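Local coordinates for N-acetyltransferase (Staphylococcus aureus subsp. aureus, PDB 4LUA), which probably transfers an acetyl group from acetyl-CoA to an amine of a substrate not yet identified, as an N-acetyltransferase of the GNAT family, at residues I67-L72 / Y88-N93; I56-Y61 / N104-Y109. All blocks are in the same frame, centred on the assembly; numbering follows the deposited sequence.

Contact 1. Residues I67-L72 / Y88-N93; sequences IATAAL and YNFVTN
The rings of Tyr-88 and Phe-90 meet strand 67-72 at their edges: Tyr-88 CD2 lies 4.1 Å from Ala-71 CB, and Phe-90 CD2 lies 4.2 Å from Thr-69 CG2, both methyls near the respective ring plane. The third flat group, the amide of Asn-89, works on the other side of the sheet. Its ND2 donates to Thr-69 O at 3.0 Å, almost straight (170° at the hydrogen) and with the carbonyl oxygen in the amide plane, while its OD1 is held by Asn-99. The same carbonyl also takes a weak bond from Phe-90 N, and Thr-69 N answers Phe-90 O at 2.8 Å, which closes the hydrogen-bonded pair of this antiparallel interface. In the adjacent non-hydrogen-bonded pair, Ala-68 CB and Val-91 CG1 touch at 4.0 Å. Further on, Ile-67 O is gripped twice by Thr-92, by N at 2.9 Å and by OG1 at 2.9 Å; OG1 stands beside its own backbone N (chi1 -62°), which brings both donors to one acceptor. A water donates to Thr-69 OG1 and to Tyr-88 O, and the hydroxyl is also hydrogen-bonded to Phe-58 O. Tyr-88 has a left-handed backbone conformation, consistent with the beta bulge of the fourth strand in GNAT enzymes. Thr-69, Tyr-88 and Phe-90 pack against helix 15-25, whereas Ala-68, Ala-70 and Val-91 face helix 96-112, so this hairpin pairing is sandwiched between helices, with strand 55-62 alongside 67-72.

Contact 2. Residues I56-Y61 / N104-Y109; sequences IVFGCY and NFIINY
Strand 56-61 and helix 104-109 run roughly antiparallel, at 143°, with their axes 11.0 Å apart at closest approach. The nearest alpha carbons, CA of Phe-58 and CA of Ile-106, are 8.7 Å apart, and side chains alone bridge the gap. Phe-58 carries most of it. Phe-105, one helical turn before Tyr-109, sends the edge of its ring onto Phe-58: Phe-105 CE2 sits over the centre of the Phe-58 ring and comes within 3.5 Å of Phe-58 CD1, a T-shaped pair with planes at 80°. Phe-58 in turn presents its own edge to the next ring, its CZ standing over the centre of the Tyr-109 face, 3.9 Å from Tyr-109 CG. Here the planes are inclined at 67°, again edge to face. Ile-106 adds an aliphatic contact, its CG1 lying 3.8 Å from Phe-58 CD2, with CD1 close to the same ring carbon. At the far end Ile-56 and Tyr-109 meet tip to tip: Ile-56 CD1 lies 3.7 Å from Tyr-109 CZ and next to the phenol oxygen. No hydrogen bond crosses between the segments, so the contact rests on dispersion and on the ring edges meeting pi faces. Strand 6-9 adds to the packing, with Ile-7 touching Phe-105 and Thr-9 touching Phe-58. An aromatic cluster of Phe-58, Phe-105 and Tyr-109 thus fastens helix 96-112, the one that follows the fourth strand, to the N-terminal antiparallel sheet, a helix-on-sheet layer characteristic of the GNAT fold.

Both contacts involve the same antiparallel sheet, in which strands 55-62 and 65-75 are neighbours; Ile-67 N lies 2.8 Å from Cys-60 O, a probable hydrogen bond joining the two. Contact 1 is buried and pairs strands edge to edge, so backbone and amide hydrogen bonds dominate, with alanines on the side of helix 96-112 and larger side chains toward helix 15-25. Contact 2 lies farther from the centre and is only partly buried; it joins strand to helix across the layers, and bulky aromatic and aliphatic side chains replace polar bonding. Strand 55-62 precedes 65-75 and strand 83-91 leads into helix 96-112, so contact 1 is nested within the loop that contact 2 closes.

Contact 1. Residues I67-L72 / Y88-N93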
# COMPACT_ATOMS: atom_id res chain seq x y z
N ILE A 67 0.68 2.62 13.33
CA ILE A 67 -0.69 2.16 13.10
C ILE A 67 -1.06 1.85 11.67
O ILE A 67 -2.11 1.27 11.41
CB ILE A 67 -1.73 3.15 13.71
CG1 ILE A 67 -1.71 4.50 13.00
CG2 ILE A 67 -1.42 3.28 15.23
CD1 ILE A 67 -2.92 5.37 13.45
N ALA A 68 -0.20 2.24 10.73
CA ALA A 68 -0.49 1.98 9.32
C ALA A 68 0.78 2.10 8.51
O ALA A 68 1.73 2.80 8.92
CB ALA A 68 -1.56 2.97 8.74
N THR A 69 0.80 1.42 7.36
CA THR A 69 1.96 1.54 6.47
C THR A 69 1.53 1.35 5.03
O THR A 69 0.51 0.71 4.76
CB THR A 69 3.03 0.46 6.82
OG1 THR A 69 4.24 0.70 6.06
CG2 THR A 69 2.58 -1.02 6.66
N ALA A 70 2.34 1.94 4.11
CA ALA A 70 2.26 1.54 2.69
C ALA A 70 3.63 1.81 2.10
O ALA A 70 4.38 2.62 2.64
CB ALA A 70 1.13 2.32 1.96
N ALA A 71 3.93 1.11 1.00
CA ALA A 71 5.22 1.24 0.31
C ALA A 71 4.96 1.69 -1.16
O ALA A 71 3.93 1.39 -1.78
CB ALA A 71 5.92 -0.09 0.37
N LEU A 72 5.92 2.45 -1.67
CA LEU A 72 5.87 2.89 -3.04
C LEU A 72 7.09 2.20 -3.66
O LEU A 72 8.25 2.52 -3.34
CB LEU A 72 5.98 4.42 -3.04
CG LEU A 72 5.93 5.11 -4.37
CD1 LEU A 72 4.66 4.70 -5.14
CD2 LEU A 72 6.02 6.65 -4.19
N TYR A 88 1.86 -3.28 -0.10
CA TYR A 88 2.09 -3.54 1.35
C TYR A 88 1.38 -2.50 2.21
O TYR A 88 1.98 -1.91 3.12
CB TYR A 88 3.59 -3.59 1.66
CG TYR A 88 4.32 -4.54 0.72
CD1 TYR A 88 3.87 -5.84 0.55
CD2 TYR A 88 5.42 -4.11 -0.00
CE1 TYR A 88 4.54 -6.71 -0.34
CE2 TYR A 88 6.07 -4.96 -0.88
CZ TYR A 88 5.60 -6.25 -1.04
OH TYR A 88 6.26 -7.11 -1.91
N ASN A 89 0.10 -2.32 1.95
CA ASN A 89 -0.70 -1.30 2.67
C ASN A 89 -1.46 -2.01 3.76
O ASN A 89 -2.45 -2.73 3.49
CB ASN A 89 -1.62 -0.64 1.64
CG ASN A 89 -2.51 0.51 2.20
OD1 ASN A 89 -3.56 0.79 1.61
ND2 ASN A 89 -2.15 1.12 3.34
N PHE A 90 -0.98 -1.90 5.01
CA PHE A 90 -1.66 -2.50 6.16
C PHE A 90 -2.07 -1.39 7.09
O PHE A 90 -1.23 -0.56 7.48
CB PHE A 90 -0.67 -3.45 6.90
CG PHE A 90 -0.27 -4.64 6.07
CD1 PHE A 90 -0.97 -5.83 6.12
CD2 PHE A 90 0.85 -4.54 5.24
CE1 PHE A 90 -0.59 -6.95 5.33
CE2 PHE A 90 1.24 -5.64 4.46
CZ PHE A 90 0.54 -6.84 4.50
N VAL A 91 -3.36 -1.36 7.44
CA VAL A 91 -3.89 -0.23 8.22
C VAL A 91 -4.67 -0.80 9.40
O VAL A 91 -5.56 -1.62 9.18
CB VAL A 91 -4.90 0.55 7.38
CG1 VAL A 91 -5.36 1.79 8.15
CG2 VAL A 91 -4.36 0.86 6.01
N THR A 92 -4.34 -0.40 10.64
CA THR A 92 -5.09 -0.87 11.80
C THR A 92 -6.57 -0.58 11.59
O THR A 92 -6.94 0.53 11.22
CB THR A 92 -4.55 -0.23 13.08
OG1 THR A 92 -3.18 -0.64 13.24
CG2 THR A 92 -5.36 -0.75 14.30
N ASN A 93 -7.41 -1.61 11.82
CA ASN A 93 -8.88 -1.51 11.68
C ASN A 93 -9.34 -1.12 10.27
O ASN A 93 -10.50 -0.71 10.11
CB ASN A 93 -9.46 -0.46 12.65
CG ASN A 93 -9.16 -0.75 14.13
OD1 ASN A 93 -9.12 -1.90 14.54
ND2 ASN A 93 -8.95 0.32 14.93
O HOH W 1 4.51 -1.05 3.80

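Contact 2. Residues I56-Y61 / N104-Y109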
# COMPACT_ATOMS: atom_id res chain seq x y z
N ILE A 56 10.34 2.82 -1.22
CA ILE A 56 10.33 3.65 -0.04
C ILE A 56 9.10 3.26 0.78
O ILE A 56 8.00 3.07 0.24
CB ILE A 56 10.31 5.16 -0.37
CG1 ILE A 56 10.35 5.97 0.93
CG2 ILE A 56 9.05 5.58 -1.07
CD1 ILE A 56 10.66 7.43 0.74
N VAL A 57 9.28 3.10 2.08
CA VAL A 57 8.22 2.64 2.98
C VAL A 57 7.82 3.71 3.96
O VAL A 57 8.68 4.35 4.60
CB VAL A 57 8.71 1.38 3.76
CG1 VAL A 57 7.58 0.85 4.68
CG2 VAL A 57 9.21 0.30 2.77
N PHE A 58 6.51 3.94 4.10
CA PHE A 58 6.03 4.98 5.00
C PHE A 58 5.25 4.38 6.14
O PHE A 58 4.49 3.38 5.91
CB PHE A 58 5.08 5.89 4.20
CG PHE A 58 5.74 6.49 2.97
CD1 PHE A 58 6.75 7.42 3.16
CD2 PHE A 58 5.34 6.15 1.65
CE1 PHE A 58 7.42 7.99 2.06
CE2 PHE A 58 5.99 6.73 0.53
CZ PHE A 58 7.01 7.64 0.74
N GLY A 59 5.36 5.01 7.32
CA GLY A 59 4.55 4.55 8.46
C GLY A 59 3.79 5.70 9.09
O GLY A 59 4.31 6.79 9.17
N CYS A 60 2.55 5.46 9.51
CA CYS A 60 1.79 6.47 10.24
C CYS A 60 1.91 6.14 11.73
O CYS A 60 1.61 5.00 12.18
CB CYS A 60 0.31 6.32 9.90
SG CYS A 60 0.05 6.65 8.12
N TYR A 61 2.34 7.15 12.49
CA TYR A 61 2.47 6.97 13.95
C TYR A 61 1.47 7.82 14.71
O TYR A 61 1.33 9.01 14.43
CB TYR A 61 3.89 7.32 14.41
CG TYR A 61 4.93 6.27 14.07
CD1 TYR A 61 5.35 5.37 15.05
CD2 TYR A 61 5.43 6.15 12.78
CE1 TYR A 61 6.25 4.41 14.74
CE2 TYR A 61 6.36 5.20 12.47
CZ TYR A 61 6.75 4.33 13.44
OH TYR A 61 7.71 3.36 13.19
N ASN A 104 -3.16 10.04 0.31
CA ASN A 104 -3.02 11.43 -0.19
C ASN A 104 -1.57 11.93 -0.04
O ASN A 104 -1.03 12.65 -0.92
CB ASN A 104 -3.97 12.40 0.52
CG ASN A 104 -5.30 12.52 -0.20
OD1 ASN A 104 -5.34 12.60 -1.43
ND2 ASN A 104 -6.40 12.58 0.57
N PHE A 105 -0.94 11.54 1.09
CA PHE A 105 0.47 11.86 1.22
C PHE A 105 1.30 11.21 0.12
O PHE A 105 2.17 11.90 -0.45
CB PHE A 105 0.99 11.47 2.64
CG PHE A 105 2.47 11.26 2.67
CD1 PHE A 105 3.34 12.29 2.86
CD2 PHE A 105 2.96 9.98 2.40
CE1 PHE A 105 4.74 12.10 2.84
CE2 PHE A 105 4.28 9.77 2.27
CZ PHE A 105 5.21 10.84 2.49
N ILE A 106 1.06 9.93 -0.17
CA ILE A 106 1.81 9.26 -1.24
C ILE A 106 1.63 9.97 -2.60
O ILE A 106 2.63 10.16 -3.33
CB ILE A 106 1.50 7.75 -1.29
CG1 ILE A 106 2.06 7.13 -0.04
CG2 ILE A 106 2.09 7.15 -2.58
CD1 ILE A 106 1.78 5.62 0.09
N ILE A 107 0.41 10.39 -2.93
CA ILE A 107 0.19 11.15 -4.16
C ILE A 107 1.06 12.39 -4.17
O ILE A 107 1.76 12.70 -5.19
CB ILE A 107 -1.28 11.57 -4.31
CG1 ILE A 107 -2.16 10.34 -4.57
CG2 ILE A 107 -1.45 12.54 -5.47
CD1 ILE A 107 -3.71 10.57 -4.27
N ASN A 108 1.07 13.16 -3.05
CA ASN A 108 1.95 14.35 -3.08
C ASN A 108 3.45 14.05 -3.12
O ASN A 108 4.21 14.74 -3.74
CB ASN A 108 1.65 15.28 -1.87
CG ASN A 108 0.34 15.99 -2.03
OD1 ASN A 108 0.14 16.72 -3.00
ND2 ASN A 108 -0.60 15.76 -1.09
N TYR A 109 3.87 13.01 -2.38
CA TYR A 109 5.26 12.60 -2.41
C TYR A 109 5.67 12.28 -3.84
O TYR A 109 6.73 12.70 -4.35
CB TYR A 109 5.45 11.40 -1.46
CG TYR A 109 6.84 10.84 -1.55
CD1 TYR A 109 7.82 11.27 -0.66
CD2 TYR A 109 7.14 9.88 -2.52
CE1 TYR A 109 9.13 10.78 -0.77
CE2 TYR A 109 8.42 9.38 -2.66
CZ TYR A 109 9.41 9.83 -1.78
OH TYR A 109 10.71 9.35 -1.85